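Local coordinates for N-acetylglucosamine-6-phosphate deacetylase (Mycobacterium smegmatis, PDB 6FV4), which probably removes the acetyl group from N-acetylglucosamine-6-phosphate in a metal-dependent hydrolysis, as expected of the NagA family of amidohydrolases, at residues M285-V294 and I302-A312. The protein carries 1 engineered substitution. Numbering follows the deposited sequence.
Sequences MAATGMSDGV and IDVVAGVARVA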
loop_
_atom_site.group_PDB
_atom_site.type_symbol
_atom_site.label_atom_id
_atom_site.label_comp_id
_atom_site.label_asym_id
_atom_site.label_seq_id
_atom_site.Cartn_x
_atom_site.Cartn_y
_atom_site.Cartn_z
ATOM N N MET B 285 23.537 4.695 13.434
ATOM C CA MET B 285 24.161 4.550 14.742
ATOM C C MET B 285 25.620 4.988 14.674
ATOM O O MET B 285 26.145 5.351 13.617
ATOM C CB MET B 285 24.017 3.123 15.288
ATOM C CG MET B 285 24.487 2.002 14.391
ATOM S SD MET B 285 26.231 1.593 14.523
ATOM C CE MET B 285 26.432 1.363 16.291
ATOM N N ALA B 286 26.266 5.014 15.851
ATOM C CA ALA B 286 27.553 5.683 15.988
ATOM C C ALA B 286 28.647 5.106 15.104
ATOM O O ALA B 286 29.613 5.817 14.819
ATOM C CB ALA B 286 28.009 5.667 17.456
ATOM N N ALA B 287 28.525 3.861 14.631
ATOM C CA ALA B 287 29.572 3.310 13.777
ATOM C C ALA B 287 29.455 3.746 12.323
ATOM O O ALA B 287 30.345 3.433 11.529
ATOM C CB ALA B 287 29.573 1.783 13.840
ATOM N N THR B 288 28.385 4.451 11.960
ATOM C CA THR B 288 28.214 4.922 10.592
ATOM C C THR B 288 29.426 5.712 10.118
ATOM O O THR B 288 29.891 6.631 10.798
ATOM C CB THR B 288 26.958 5.791 10.509
ATOM O OG1 THR B 288 25.839 5.040 10.997
ATOM C CG2 THR B 288 26.696 6.226 9.060
ATOM N N GLY B 289 29.939 5.342 8.944
ATOM C CA GLY B 289 31.043 6.048 8.319
ATOM C C GLY B 289 32.425 5.677 8.810
ATOM O O GLY B 289 33.407 6.292 8.369
ATOM N N MET B 290 32.547 4.706 9.704
ATOM C CA MET B 290 33.852 4.312 10.213
ATOM C C MET B 290 34.439 3.192 9.368
ATOM O O MET B 290 33.716 2.362 8.814
ATOM C CB MET B 290 33.756 3.859 11.669
ATOM C CG MET B 290 33.206 4.929 12.589
ATOM S SD MET B 290 33.213 4.339 14.280
ATOM C CE MET B 290 34.876 4.810 14.744
ATOM N N SER B 291 35.765 3.184 9.280
ATOM C CA SER B 291 36.479 2.123 8.591
ATOM C C SER B 291 36.310 0.804 9.333
ATOM O O SER B 291 35.901 0.757 10.498
ATOM C CB SER B 291 37.968 2.458 8.484
ATOM O OG SER B 291 38.172 3.729 7.893
ATOM N N ASP B 292 36.648 -0.281 8.636
ATOM C CA ASP B 292 36.622 -1.595 9.256
ATOM C C ASP B 292 37.514 -1.615 10.490
ATOM O O ASP B 292 38.596 -1.021 10.508
ATOM C CB ASP B 292 37.064 -2.665 8.252
ATOM C CG ASP B 292 35.940 -3.102 7.336
ATOM O OD1 ASP B 292 34.951 -2.352 7.211
ATOM O OD2 ASP B 292 36.034 -4.205 6.750
ATOM N N GLY B 293 37.041 -2.280 11.530
ATOM C CA GLY B 293 37.789 -2.371 12.764
ATOM C C GLY B 293 36.862 -2.639 13.928
ATOM O O GLY B 293 35.655 -2.796 13.775
ATOM N N VAL B 294 37.465 -2.691 15.109
ATOM C CA VAL B 294 36.734 -2.891 16.349
ATOM C C VAL B 294 36.838 -1.600 17.147
ATOM O O VAL B 294 37.897 -0.961 17.182
ATOM C CB VAL B 294 37.267 -4.099 17.143
ATOM C CG1 VAL B 294 36.455 -4.300 18.424
ATOM C CG2 VAL B 294 37.223 -5.352 16.285
ATOM N N ILE B 302 32.105 -2.671 19.116
ATOM C CA ILE B 302 31.447 -2.861 17.825
ATOM C C ILE B 302 32.491 -3.267 16.797
ATOM O O ILE B 302 33.531 -2.610 16.672
ATOM C CB ILE B 302 30.706 -1.590 17.363
ATOM C CG1 ILE B 302 29.652 -1.160 18.388
ATOM C CG2 ILE B 302 30.093 -1.809 15.969
ATOM C CD1 ILE B 302 28.462 -2.088 18.497
ATOM N N ASP B 303 32.199 -4.329 16.051
ATOM C CA ASP B 303 33.064 -4.831 14.989
ATOM C C ASP B 303 32.454 -4.431 13.650
ATOM O O ASP B 303 31.347 -4.865 13.321
ATOM C CB ASP B 303 33.205 -6.353 15.092
ATOM C CG ASP B 303 34.231 -6.937 14.117
ATOM O OD1 ASP B 303 35.037 -6.184 13.518
ATOM O OD2 ASP B 303 34.223 -8.177 13.943
ATOM N N VAL B 304 33.168 -3.606 12.889
ATOM C CA VAL B 304 32.712 -3.170 11.571
ATOM C C VAL B 304 33.420 -4.013 10.522
ATOM O O VAL B 304 34.654 -3.993 10.438
ATOM C CB VAL B 304 32.980 -1.674 11.343
ATOM C CG1 VAL B 304 32.540 -1.270 9.932
ATOM C CG2 VAL B 304 32.264 -0.838 12.396
ATOM N N VAL B 305 32.638 -4.745 9.723
ATOM C CA VAL B 305 33.143 -5.600 8.652
ATOM C C VAL B 305 32.396 -5.239 7.371
ATOM O O VAL B 305 31.171 -5.397 7.298
ATOM C CB VAL B 305 32.971 -7.094 8.974
ATOM C CG1 VAL B 305 33.302 -7.946 7.754
ATOM C CG2 VAL B 305 33.857 -7.488 10.156
ATOM N N ALA B 306 33.132 -4.755 6.368
ATOM C CA ALA B 306 32.553 -4.307 5.103
ATOM C C ALA B 306 31.492 -3.233 5.327
ATOM O O ALA B 306 30.483 -3.193 4.626
ATOM C CB ALA B 306 31.968 -5.484 4.309
ATOM N N GLY B 307 31.696 -2.374 6.326
ATOM C CA GLY B 307 30.768 -1.305 6.633
ATOM C C GLY B 307 29.532 -1.703 7.412
ATOM O O GLY B 307 28.691 -0.834 7.686
ATOM N N VAL B 308 29.383 -2.977 7.775
ATOM C CA VAL B 308 28.263 -3.447 8.586
ATOM C C VAL B 308 28.729 -3.559 10.031
ATOM O O VAL B 308 29.736 -4.222 10.314
ATOM C CB VAL B 308 27.735 -4.800 8.085
ATOM C CG1 VAL B 308 26.603 -5.294 8.977
ATOM C CG2 VAL B 308 27.285 -4.697 6.623
ATOM N N ALA B 309 27.999 -2.929 10.944
ATOM C CA ALA B 309 28.380 -2.902 12.350
ATOM C C ALA B 309 27.731 -4.064 13.100
ATOM O O ALA B 309 26.527 -4.299 12.964
ATOM C CB ALA B 309 27.977 -1.568 12.986
ATOM N N ARG B 310 28.533 -4.791 13.887
ATOM C CA ARG B 310 28.033 -5.859 14.744
ATOM C C ARG B 310 28.666 -5.729 16.121
ATOM O O ARG B 310 29.790 -5.231 16.265
ATOM C CB ARG B 310 28.334 -7.255 14.176
ATOM C CG ARG B 310 27.526 -7.627 12.943
ATOM C CD ARG B 310 28.065 -8.898 12.316
ATOM N NE ARG B 310 27.263 -9.334 11.176
ATOM C CZ ARG B 310 27.502 -8.985 9.916
ATOM N NH1 ARG B 310 28.528 -8.196 9.621
ATOM N NH2 ARG B 310 26.712 -9.428 8.950
ATOM N N VAL B 311 27.944 -6.170 17.145
ATOM C CA VAL B 311 28.555 -6.188 18.467
ATOM C C VAL B 311 29.637 -7.261 18.471
ATOM O O VAL B 311 29.438 -8.369 17.955
ATOM C CB VAL B 311 27.500 -6.392 19.566
ATOM C CG1 VAL B 311 26.442 -5.299 19.485
ATOM C CG2 VAL B 311 26.851 -7.745 19.470
ATOM N N ALA B 312 30.818 -6.908 18.977
ATOM C CA ALA B 312 31.972 -7.790 18.844
ATOM C C ALA B 312 31.714 -9.122 19.537
ATOM O O ALA B 312 31.108 -9.180 20.609
ATOM C CB ALA B 312 33.225 -7.125 19.417
#
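The carboxylate of Asp292 reaches the turn that joins strands 300-305 and 308-311, its two oxygens facing the N-H groups of the two central residues of that turn, Ala306 and Gly307. Both approach from the edge: Ala306 N meets OD2 of Asp292 at 3.0 Å on the syn side, almost straight but 24° out of the carboxylate plane, while Gly307 N gives OD1 of Asp292 a weak, longer bond. Over one face of the group stands Val304 O, 3.5 Å from Asp292 CG. With CG beside its own backbone N (chi1 -82°), Asp292 swings its acid group back toward the type I' turn Val305-Val308.

Next along the chain, Gly293 and Val304 form an antiparallel hydrogen-bonded pair. Val304 N reaches Gly293 O at 2.8 Å, and Gly293 N bonds back to Val304 O. In the following, non-hydrogen-bonded pair, CG2 of Val294 rests 3.6 Å from OD1 of Asp303.

On the other face, which carries Val304, the loop 285-290 folds over the sheet. The methyl of Ala287 sits among Ala309 CB (3.8 Å), Val304 CG2 and Ile302 CG2, and in the conformer modelled here Met285 curls so that its SD comes 3.9 Å from Ala309 CB.

Strands 293-297, 300-305 and 308-311 thus make a three-stranded antiparallel meander, with apolar packing beneath the loop that leads into it from near the zinc site. At the exposed turn, two backbone N-H groups converge on one acid, which would probably stabilise its negative charge and restrain its rotation.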